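Local atomic coordinates of extracellular protein containing a SCP domain (Bacillus anthracis, PDB entry 4IFA), a protein that is of unknown function but carries a CAP-associated N-terminal domain and an extracellular SCP domain of the cysteine-rich secretory protein family, and is regarded as a vaccine candidate. Residues N220-Q223 and I224-L227; W242-Q245 and T246-V249; I251-S254 and K255-D259; G271-G274 and D275-Q278; V325-D329 and K330-Q334. All coordinates share one frame; numbering follows the deposited sequence. Where two conformers were deposited one is given.

Contact 1 of 5, residues N220-Q223 and I224-L227; sequences NMQQ and IFDL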
# COMPACT_ATOMS: atom_id res chain seq x y z
N ASN A 220 2.50 1.96 -8.72
CA ASN A 220 1.44 2.29 -7.79
C ASN A 220 0.09 1.76 -8.26
O ASN A 220 -0.74 1.32 -7.46
CB ASN A 220 1.40 3.79 -7.55
CG ASN A 220 2.41 4.26 -6.54
OD1 ASN A 220 2.70 3.55 -5.55
ND2 ASN A 220 2.94 5.48 -6.71
N MSE A 221 -0.18 1.83 -9.56
CA MSE A 221 -1.43 1.32 -10.13
C MSE A 221 -1.59 -0.20 -9.92
O MSE A 221 -2.65 -0.67 -9.48
CB MSE A 221 -1.49 1.63 -11.63
CG MSE A 221 -1.71 3.09 -11.90
SE MSE A 221 -1.13 3.72 -13.66
CE MSE A 221 -2.13 2.37 -14.72
N GLN A 222 -0.56 -0.97 -10.25
CA GLN A 222 -0.66 -2.42 -10.10
C GLN A 222 -0.69 -2.83 -8.63
O GLN A 222 -1.42 -3.73 -8.24
CB GLN A 222 0.46 -3.15 -10.83
CG GLN A 222 0.28 -4.65 -10.75
CD GLN A 222 -0.93 -5.15 -11.51
OE1 GLN A 222 -1.27 -4.62 -12.57
NE2 GLN A 222 -1.56 -6.19 -10.99
N GLN A 223 0.08 -2.17 -7.79
CA GLN A 223 0.04 -2.48 -6.33
C GLN A 223 -1.36 -2.22 -5.79
O GLN A 223 -1.91 -3.05 -5.06
CB GLN A 223 1.08 -1.71 -5.55
CG GLN A 223 2.50 -2.07 -5.93
CD GLN A 223 3.50 -1.23 -5.25
OE1 GLN A 223 3.29 -0.65 -4.20
NE2 GLN A 223 4.69 -1.20 -5.85
N ILE A 224 -1.97 -1.08 -6.13
CA ILE A 224 -3.32 -0.83 -5.65
C ILE A 224 -4.25 -1.93 -6.15
O ILE A 224 -5.14 -2.38 -5.40
CB ILE A 224 -3.83 0.58 -6.08
CG1 ILE A 224 -3.12 1.65 -5.26
CG2 ILE A 224 -5.37 0.68 -5.91
CD1 ILE A 224 -3.31 3.10 -5.81
N PHE A 225 -4.16 -2.31 -7.41
CA PHE A 225 -4.99 -3.39 -7.94
C PHE A 225 -4.87 -4.70 -7.16
O PHE A 225 -5.87 -5.24 -6.66
CB PHE A 225 -4.72 -3.59 -9.42
CG PHE A 225 -5.42 -4.76 -10.01
CD1 PHE A 225 -6.79 -4.68 -10.36
CD2 PHE A 225 -4.77 -5.95 -10.21
CE1 PHE A 225 -7.45 -5.79 -10.89
CE2 PHE A 225 -5.44 -7.05 -10.75
CZ PHE A 225 -6.78 -6.96 -11.10
N ASP A 226 -3.66 -5.19 -7.02
CA ASP A 226 -3.47 -6.45 -6.31
C ASP A 226 -3.90 -6.36 -4.84
O ASP A 226 -4.51 -7.30 -4.31
CB ASP A 226 -2.00 -6.87 -6.36
CG ASP A 226 -1.57 -7.37 -7.69
OD1 ASP A 226 -2.39 -7.89 -8.46
OD2 ASP A 226 -0.33 -7.30 -7.99
N LEU A 227 -3.59 -5.24 -4.18
CA LEU A 227 -3.90 -5.11 -2.77
C LEU A 227 -5.40 -4.93 -2.58
O LEU A 227 -5.93 -5.27 -1.53
CB LEU A 227 -3.05 -3.97 -2.17
CG LEU A 227 -1.55 -4.21 -2.17
CD1 LEU A 227 -0.83 -2.89 -1.77
CD2 LEU A 227 -1.24 -5.33 -1.18
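Q222 and D226, one turn apart on helix 210-234, meet through the amide nitrogen of Q222 and the carboxylate of D226. A first torsion of -176° sets CG of Q222 beside its own carbonyl carbon, and with the chain bent at chi2, NE2 is carried forward along the helix toward D226. It is shared between the two oxygens in a forked pair of weak bonds, at 3.2 Å from NE2 to D226 OD1 and 3.4 Å from NE2 to D226 OD2. Of the two, the OD2 arm is the straighter (173° at the hydrogen), and the amide and carboxylate planes stand 63° apart. The same NE2 approaches F225 CD2 to 3.3 Å, oblique to the ring. D226 OD2 also accepts from N85, with R71 as a long, weak ion partner.

Four i to i+4 backbone bonds link the two segments, for example D226 N to Q222 O (2.9 Å) and L227 N to Q223 O (2.9 Å). The other polar ends are satisfied by neighbouring parts of the chain: Q223 OE1 accepts from Q93, its NE2 donates to E73, and N220 OD1 accepts from the backbone N of G298. Meanwhile I224 lies against V325 and Q334 of the SCP sheet. The weak fork thus leaves D226 held chiefly by N85, and the buried polar side chains of N220, Q223 and D226 are paired mainly outside the helix.

Contact 2 of 5, residues W242-Q245 and T246-V249; sequences WDQQ and TADV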
# COMPACT_ATOMS: atom_id res chain seq x y z
N TRP A 242 -8.71 -6.73 -14.01
CA TRP A 242 -8.11 -5.50 -14.51
C TRP A 242 -8.74 -5.10 -15.82
O TRP A 242 -8.93 -5.95 -16.72
CB TRP A 242 -6.60 -5.72 -14.75
CG TRP A 242 -5.86 -4.53 -15.31
CD1 TRP A 242 -5.48 -4.35 -16.62
CD2 TRP A 242 -5.47 -3.33 -14.62
NE1 TRP A 242 -4.85 -3.14 -16.77
CE2 TRP A 242 -4.81 -2.50 -15.56
CE3 TRP A 242 -5.56 -2.90 -13.30
CZ2 TRP A 242 -4.28 -1.26 -15.21
CZ3 TRP A 242 -5.00 -1.70 -12.94
CH2 TRP A 242 -4.40 -0.87 -13.89
N ASP A 243 -9.06 -3.81 -15.94
CA ASP A 243 -9.57 -3.31 -17.21
C ASP A 243 -8.70 -2.15 -17.67
O ASP A 243 -8.72 -1.05 -17.07
CB ASP A 243 -11.02 -2.88 -17.12
CG ASP A 243 -11.60 -2.62 -18.50
OD1 ASP A 243 -11.79 -3.60 -19.29
OD2 ASP A 243 -11.80 -1.45 -18.87
N GLN A 244 -7.95 -2.39 -18.73
CA GLN A 244 -7.01 -1.36 -19.18
C GLN A 244 -7.68 -0.07 -19.69
O GLN A 244 -7.20 1.02 -19.41
CB GLN A 244 -6.05 -1.90 -20.25
CG GLN A 244 -4.95 -0.90 -20.62
CD GLN A 244 -4.02 -0.58 -19.44
OE1 GLN A 244 -3.51 -1.47 -18.78
NE2 GLN A 244 -3.76 0.70 -19.22
N GLN A 245 -8.76 -0.20 -20.45
CA GLN A 245 -9.44 0.99 -20.97
C GLN A 245 -9.98 1.86 -19.82
O GLN A 245 -9.95 3.08 -19.90
CB GLN A 245 -10.49 0.57 -21.99
CG GLN A 245 -9.91 -0.33 -23.09
CD GLN A 245 -8.91 0.37 -23.99
OE1 GLN A 245 -9.25 1.34 -24.68
NE2 GLN A 245 -7.68 -0.14 -24.03
N THR A 246 -10.42 1.23 -18.73
CA THR A 246 -10.88 1.93 -17.54
C THR A 246 -9.69 2.60 -16.80
O THR A 246 -9.80 3.74 -16.33
CB THR A 246 -11.66 0.97 -16.57
OG1 THR A 246 -12.82 0.44 -17.25
CG2 THR A 246 -12.11 1.66 -15.31
N ALA A 247 -8.56 1.88 -16.73
CA ALA A 247 -7.36 2.42 -16.13
C ALA A 247 -6.91 3.69 -16.86
O ALA A 247 -6.52 4.68 -16.21
CB ALA A 247 -6.26 1.39 -16.09
N ASP A 248 -6.97 3.68 -18.20
CA ASP A 248 -6.62 4.88 -18.98
C ASP A 248 -7.52 6.07 -18.63
O ASP A 248 -7.04 7.22 -18.52
CB ASP A 248 -6.71 4.57 -20.48
CG ASP A 248 -5.71 3.55 -20.94
OD1 ASP A 248 -4.69 3.33 -20.26
OD2 ASP A 248 -5.93 2.99 -22.03
N VAL A 249 -8.81 5.80 -18.43
CA VAL A 249 -9.75 6.85 -17.98
C VAL A 249 -9.34 7.38 -16.60
O VAL A 249 -9.27 8.60 -16.40
CB VAL A 249 -11.20 6.37 -17.98
CG1 VAL A 249 -12.11 7.33 -17.26
CG2 VAL A 249 -11.67 6.10 -19.44
O HOH W 1 -7.87 3.55 -23.88
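D243 and T246 cross at about a right angle, bringing a single carboxylate oxygen between two donors of the same residue. T246 OG1 gives its proton to D243 OD2 at 2.7 Å and T246 N bonds to that OD2 at 3.0 Å; they arrive from opposite faces of the carboxylate plane, both on the anti side. A chi1 of -169° sets the D243 carboxylate on the side of its own carbonyl carbon, which swings OD2 over the start of the helix. The other oxygen, OD1, forms a salt bridge with K339.

This makes D243 the N-cap of helix 244-260, which begins just past this one residue after the short strand 241-242 at the edge of the SCP sheet. On another side of this first turn, Q244 links ring to carboxylate. Its OE1 lies in the plane of the W242 indole, accepting from W242 NE1 at 2.9 Å, although the donor stands 51° out of the amide carbonyl plane. The Q244 side chain crosses that of D248 at about a right angle, and NE2 donates to D248 OD1 at 3.0 Å from above the carboxylate plane. D248 OD2 and Q245 OE1 are joined through one water, 2.7 Å from each oxygen. The indole also packs obliquely on A247, with CZ2 of W242 3.4 Å from A247 CB.

Contact 3 of 5, residues I251-S254 and K255-D259; sequences IGHS and KDMKD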
# COMPACT_ATOMS: atom_id res chain seq x y z
N ILE A 251 -6.35 7.37 -15.18
CA ILE A 251 -5.12 8.15 -15.31
C ILE A 251 -5.45 9.58 -15.76
O ILE A 251 -4.93 10.57 -15.23
CB ILE A 251 -4.16 7.56 -16.32
CG1 ILE A 251 -3.60 6.21 -15.87
CG2 ILE A 251 -2.99 8.50 -16.59
CD1 ILE A 251 -2.76 5.51 -16.94
N GLY A 252 -6.33 9.69 -16.75
CA GLY A 252 -6.76 11.01 -17.22
C GLY A 252 -7.39 11.87 -16.13
O GLY A 252 -7.17 13.07 -16.05
N HIS A 253 -8.17 11.25 -15.26
CA HIS A 253 -8.79 11.98 -14.15
C HIS A 253 -7.75 12.45 -13.14
O HIS A 253 -7.79 13.59 -12.65
CB HIS A 253 -9.91 11.18 -13.52
CG HIS A 253 -10.72 11.98 -12.57
ND1 HIS A 253 -11.35 13.15 -12.94
CD2 HIS A 253 -10.93 11.85 -11.24
CE1 HIS A 253 -11.95 13.67 -11.89
NE2 HIS A 253 -11.72 12.90 -10.85
N SER A 254 -6.84 11.55 -12.77
CA SER A 254 -5.78 11.92 -11.84
C SER A 254 -4.96 13.11 -12.37
O SER A 254 -4.64 14.05 -11.63
CB SER A 254 -4.86 10.72 -11.61
OG SER A 254 -5.53 9.75 -10.81
N LYS A 255 -4.65 13.08 -13.67
CA LYS A 255 -3.89 14.15 -14.31
C LYS A 255 -4.68 15.46 -14.33
O LYS A 255 -4.13 16.54 -14.07
CB LYS A 255 -3.49 13.74 -15.73
CG LYS A 255 -2.73 14.82 -16.51
CD LYS A 255 -2.19 14.23 -17.79
CE LYS A 255 -1.84 15.30 -18.83
NZ LYS A 255 -0.99 16.39 -18.38
N ASP A 256 -5.98 15.37 -14.62
CA ASP A 256 -6.85 16.57 -14.65
C ASP A 256 -6.89 17.23 -13.27
O ASP A 256 -6.75 18.45 -13.13
CB ASP A 256 -8.23 16.13 -15.13
CG ASP A 256 -9.21 17.27 -15.26
OD1 ASP A 256 -8.79 18.40 -15.60
OD2 ASP A 256 -10.42 17.01 -15.07
N MSE A 257 -7.03 16.43 -12.22
CA MSE A 257 -7.04 16.98 -10.84
C MSE A 257 -5.74 17.69 -10.48
O MSE A 257 -5.76 18.78 -9.90
CB MSE A 257 -7.33 15.88 -9.82
CG MSE A 257 -8.77 15.37 -9.86
SE MSE A 257 -9.19 14.15 -8.39
CE MSE A 257 -8.09 12.68 -8.96
N LYS A 258 -4.62 17.09 -10.84
CA LYS A 258 -3.30 17.66 -10.55
C LYS A 258 -3.12 18.94 -11.35
O LYS A 258 -2.79 20.00 -10.80
CB LYS A 258 -2.22 16.65 -10.97
CG LYS A 258 -0.74 17.12 -10.99
CD LYS A 258 -0.12 17.15 -9.67
CE LYS A 258 1.32 17.71 -9.69
NZ LYS A 258 2.24 16.82 -10.45
N ASP A 259 -3.38 18.86 -12.65
CA ASP A 259 -3.15 20.02 -13.54
C ASP A 259 -4.06 21.21 -13.25
O ASP A 259 -3.62 22.38 -13.27
CB ASP A 259 -3.36 19.61 -14.99
CG ASP A 259 -2.25 18.73 -15.57
OD1 ASP A 259 -1.20 18.54 -14.94
OD2 ASP A 259 -2.47 18.26 -16.73
O HOH W 2 -11.22 14.37 -15.39
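H253 and M257, a selenomethionine, meet through a CH-pi contact: CG of M257 lies over one face of the imidazole, 4.2 Å from its centroid and 21° off the ring normal. The selenium is placed obliquely to the same ring, 4.4 Å from the centroid. A bend at chi3 (-69°) turns the terminal methyl back, leaving M257 CE 3.7 Å from H253 CD2.

Among the hydrogen bonds, a water in the imidazole plane joins H253 to D256. It is 2.7 Å from H253 ND1 and donates to D256 OD2 at 2.8 Å. H253 NE2 donates to the backbone O of S264, while D256 is also held by N260, Y262 and S267. Four i to i+4 backbone bonds, running from K255 N to I251 O through K258 N to S254 O, carry this part of helix 244-260.

Ion pairs form both within the helix and beyond it. K255 NZ reaches D259 OD2 at 2.9 Å on its syn lone pair, a full turn further along, while K258 pairs outside the segments with D329.

Since NE2 donates to a carbonyl and ND1 is met by water, both ring nitrogens are satisfied. With M257 over one face as well, the chemistry implies an imidazole fixed in both position and rotation.

Contact 4 of 5, residues G271-G274 and D275-Q278; sequences GTLG and DRLQ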
# COMPACT_ATOMS: atom_id res chain seq x y z
N GLY A 271 -16.49 16.64 -17.10
CA GLY A 271 -17.70 16.01 -16.60
C GLY A 271 -17.62 14.99 -15.48
O GLY A 271 -16.67 14.98 -14.70
N THR A 272 -18.64 14.15 -15.40
CA THR A 272 -18.82 13.14 -14.39
C THR A 272 -18.04 11.89 -14.72
O THR A 272 -17.45 11.74 -15.81
CB THR A 272 -20.32 12.72 -14.34
OG1 THR A 272 -20.68 12.17 -15.62
CG2 THR A 272 -21.25 13.94 -14.05
N LEU A 273 -17.98 11.00 -13.74
CA LEU A 273 -17.37 9.67 -13.97
C LEU A 273 -17.96 9.01 -15.25
O LEU A 273 -17.26 8.52 -16.12
CB LEU A 273 -17.57 8.77 -12.74
CG LEU A 273 -17.09 7.34 -12.94
CD1 LEU A 273 -15.59 7.23 -13.17
CD2 LEU A 273 -17.57 6.54 -11.71
N GLY A 274 -19.28 9.02 -15.35
CA GLY A 274 -19.96 8.46 -16.53
C GLY A 274 -19.49 9.10 -17.83
O GLY A 274 -19.24 8.40 -18.83
N ASP A 275 -19.41 10.43 -17.86
CA ASP A 275 -18.92 11.12 -19.06
C ASP A 275 -17.50 10.65 -19.43
O ASP A 275 -17.19 10.43 -20.59
CB ASP A 275 -18.88 12.64 -18.84
CG ASP A 275 -20.25 13.27 -18.66
OD1 ASP A 275 -21.27 12.71 -19.16
OD2 ASP A 275 -20.34 14.38 -18.09
N ARG A 276 -16.63 10.54 -18.42
CA ARG A 276 -15.26 10.15 -18.68
C ARG A 276 -15.14 8.72 -19.25
O ARG A 276 -14.32 8.43 -20.15
CB ARG A 276 -14.43 10.29 -17.41
CG ARG A 276 -14.32 11.72 -16.90
CD ARG A 276 -13.29 11.82 -15.79
NE ARG A 276 -13.62 11.18 -14.51
CZ ARG A 276 -14.33 11.75 -13.54
NH1 ARG A 276 -14.91 12.95 -13.73
NH2 ARG A 276 -14.49 11.14 -12.38
N LEU A 277 -15.87 7.80 -18.63
CA LEU A 277 -15.83 6.38 -19.06
C LEU A 277 -16.34 6.24 -20.50
O LEU A 277 -15.72 5.57 -21.33
CB LEU A 277 -16.61 5.48 -18.08
CG LEU A 277 -15.93 5.29 -16.72
CD1 LEU A 277 -16.96 4.69 -15.75
CD2 LEU A 277 -14.66 4.43 -16.83
N GLN A 278 -17.45 6.89 -20.79
CA GLN A 278 -17.99 6.94 -22.14
C GLN A 278 -16.94 7.48 -23.14
O GLN A 278 -16.78 6.96 -24.25
CB GLN A 278 -19.24 7.81 -22.17
CG GLN A 278 -19.94 7.87 -23.53
CD GLN A 278 -21.11 8.85 -23.57
OE1 GLN A 278 -21.03 9.96 -23.01
NE2 GLN A 278 -22.17 8.47 -24.28
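The R276 guanidinium folds back over the backbone of T272 and L273: one face lies on L273 CA, which sits 3.6 Å above the plane and off-centre toward the rim, with T272 C on that same face. At the edge, near the plane, G271 O comes within 2.9 Å of R276 NH1, but the angle is too poor for a hydrogen bond. R276 turns at its CG-CD bond (chi3 -69°), which brings the group round to this place, where NH1 donates to the backbone O of H265 and NH2 makes a salt bridge with E289.

The D275 carboxylate is engaged from above its plane. T272 N donates to D275 OD2 at 3.2 Å, and D275 N returns a bond of 3.1 Å to T272 OG1. These reciprocal bonds are a capping box, with T272 as the N-cap of helix 273-279. Backbone bonds such as L277 N to L273 O (3.0 Å) then take over.

L273 and L277 pack on one side of the helix, L273 CG standing 3.9 Å from L277 CD1. There L277 touches T246 and V249 of helix 244-260, both leucines reach A287 of strand 286-293 and N335 of strand 331-338, and R276 rests on H253, so the short helix is set against both helix and sheet.

Contact 5 of 5, residues V325-D329 and K330-Q334; sequences VGVYD and KFYTQ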
# COMPACT_ATOMS: atom_id res chain seq x y z
N VAL A 325 -7.05 1.25 -12.38
CA VAL A 325 -6.43 2.20 -11.45
C VAL A 325 -5.56 3.11 -12.28
O VAL A 325 -4.81 2.65 -13.12
CB VAL A 325 -5.54 1.48 -10.38
CG1 VAL A 325 -5.06 2.48 -9.36
CG2 VAL A 325 -6.29 0.32 -9.66
N GLY A 326 -5.63 4.41 -11.99
CA GLY A 326 -4.81 5.41 -12.69
C GLY A 326 -4.17 6.34 -11.69
O GLY A 326 -4.85 6.92 -10.85
N VAL A 327 -2.87 6.53 -11.82
CA VAL A 327 -2.06 7.34 -10.90
C VAL A 327 -1.26 8.34 -11.72
O VAL A 327 -0.76 8.01 -12.79
CB VAL A 327 -1.11 6.45 -10.05
CG1 VAL A 327 -0.19 7.29 -9.18
CG2 VAL A 327 -1.93 5.40 -9.23
N TYR A 328 -1.22 9.59 -11.24
CA TYR A 328 -0.46 10.66 -11.85
C TYR A 328 0.17 11.44 -10.70
O TYR A 328 -0.54 12.03 -9.89
CB TYR A 328 -1.33 11.57 -12.72
CG TYR A 328 -0.56 12.54 -13.54
CD1 TYR A 328 0.01 12.13 -14.73
CD2 TYR A 328 -0.37 13.84 -13.12
CE1 TYR A 328 0.74 13.04 -15.53
CE2 TYR A 328 0.34 14.75 -13.90
CZ TYR A 328 0.90 14.33 -15.10
OH TYR A 328 1.63 15.22 -15.88
N ASP A 329 1.50 11.37 -10.59
CA ASP A 329 2.22 11.89 -9.43
C ASP A 329 1.56 11.29 -8.17
O ASP A 329 1.43 10.08 -8.09
CB ASP A 329 2.32 13.42 -9.46
CG ASP A 329 3.48 13.98 -8.58
OD1 ASP A 329 4.14 13.24 -7.81
OD2 ASP A 329 3.78 15.18 -8.75
N LYS A 330 1.13 12.11 -7.22
CA LYS A 330 0.47 11.58 -6.02
C LYS A 330 -1.03 11.75 -6.04
O LYS A 330 -1.63 11.97 -5.01
CB LYS A 330 1.13 12.14 -4.73
CG LYS A 330 2.61 11.69 -4.62
CD LYS A 330 3.21 12.13 -3.31
CE LYS A 330 4.67 11.74 -3.24
NZ LYS A 330 5.34 12.40 -2.07
N PHE A 331 -1.64 11.61 -7.23
CA PHE A 331 -3.08 11.58 -7.39
C PHE A 331 -3.41 10.16 -7.83
O PHE A 331 -2.87 9.67 -8.83
CB PHE A 331 -3.56 12.65 -8.42
CG PHE A 331 -3.54 14.05 -7.89
CD1 PHE A 331 -4.71 14.68 -7.49
CD2 PHE A 331 -2.33 14.70 -7.69
CE1 PHE A 331 -4.66 15.94 -6.94
CE2 PHE A 331 -2.29 15.97 -7.16
CZ PHE A 331 -3.47 16.55 -6.77
N TYR A 332 -4.29 9.53 -7.08
CA TYR A 332 -4.64 8.12 -7.23
C TYR A 332 -6.12 7.96 -7.44
O TYR A 332 -6.93 8.50 -6.67
CB TYR A 332 -4.29 7.36 -5.93
CG TYR A 332 -2.88 7.61 -5.39
CD1 TYR A 332 -1.82 6.75 -5.71
CD2 TYR A 332 -2.62 8.66 -4.53
CE1 TYR A 332 -0.57 6.94 -5.22
CE2 TYR A 332 -1.32 8.86 -4.03
CZ TYR A 332 -0.31 8.00 -4.37
OH TYR A 332 0.97 8.20 -3.89
N THR A 333 -6.50 7.27 -8.53
CA THR A 333 -7.90 7.05 -8.85
C THR A 333 -8.19 5.59 -9.14
O THR A 333 -7.54 4.98 -9.98
CB THR A 333 -8.30 7.87 -10.11
OG1 THR A 333 -8.12 9.27 -9.85
CG2 THR A 333 -9.74 7.66 -10.53
N GLN A 334 -9.20 5.05 -8.45
CA GLN A 334 -9.78 3.75 -8.78
C GLN A 334 -11.08 3.99 -9.51
O GLN A 334 -11.94 4.73 -9.00
CB GLN A 334 -10.12 2.95 -7.52
CG GLN A 334 -8.94 2.42 -6.74
CD GLN A 334 -9.37 1.71 -5.46
OE1 GLN A 334 -10.22 2.20 -4.71
NE2 GLN A 334 -8.78 0.52 -5.20
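V327 and Y332 face each other as a non-hydrogen-bonded pair of the beta hairpin formed by strands 322-328 and 331-338, the two middle strands of the SCP sheet. CG2 of V327 meets the Y332 ring obliquely, 3.8 Å from CD1. The strand axes run 4.8 Å apart at 169°, and the register is fixed by two hydrogen-bonded pairs. G326 N donates to T333 O at 2.8 Å, T333 N returns the bond to G326 O, and Y328 pairs likewise with F331. Beside these, CA-H...O contacts fill in, as from V327 CA to F331 O (3.2 Å).

The hairpin closes in a type II' turn from Y328 to F331, where F331 N bonds to Y328 O at 2.9 Å. D329 takes the first corner with positive phi (51°), and its backbone N donates to E217 while its OD2 forms a salt bridge with K258. K330 NZ bonds to Y77 OH.

Further out, the two faces of the sheet have different covers. Over V325, V327, Y332 and Q334 lie M221 and I224 of helix 210-234 and W305 of helix 298-306. Over F331 and T333 lie M257 and K258 of helix 244-260. Y332 OH reaches the backbone O of H295, and Q334 OE1 accepts from N290. On the helix 244-260 side, the single hydroxyl of S254 spans the two strands, its OG bonded to both G326 O and T333 OG1.

How the contacts relate
Contact 5 forms the middle of the SCP sheet, with contact 1 on one face and contact 3 on the other, making an alpha-beta-alpha layering. Contacts 1 and 5 are buried; contacts 2, 3 and 4 are only partly so. Contacts 2 and 3 share helix 244-260, the former at its capped start, the latter further along. Contact 4 holds the capped start of a separate short helix, about 16 Å between centres from contact 5 and without touching it. Contact 1 meets contact 5 by packing alone, whereas contact 3 meets it through polar bonds and charge as well. Both N-caps use side-chain oxygens, an aspartate in contact 2 and a threonine in contact 4.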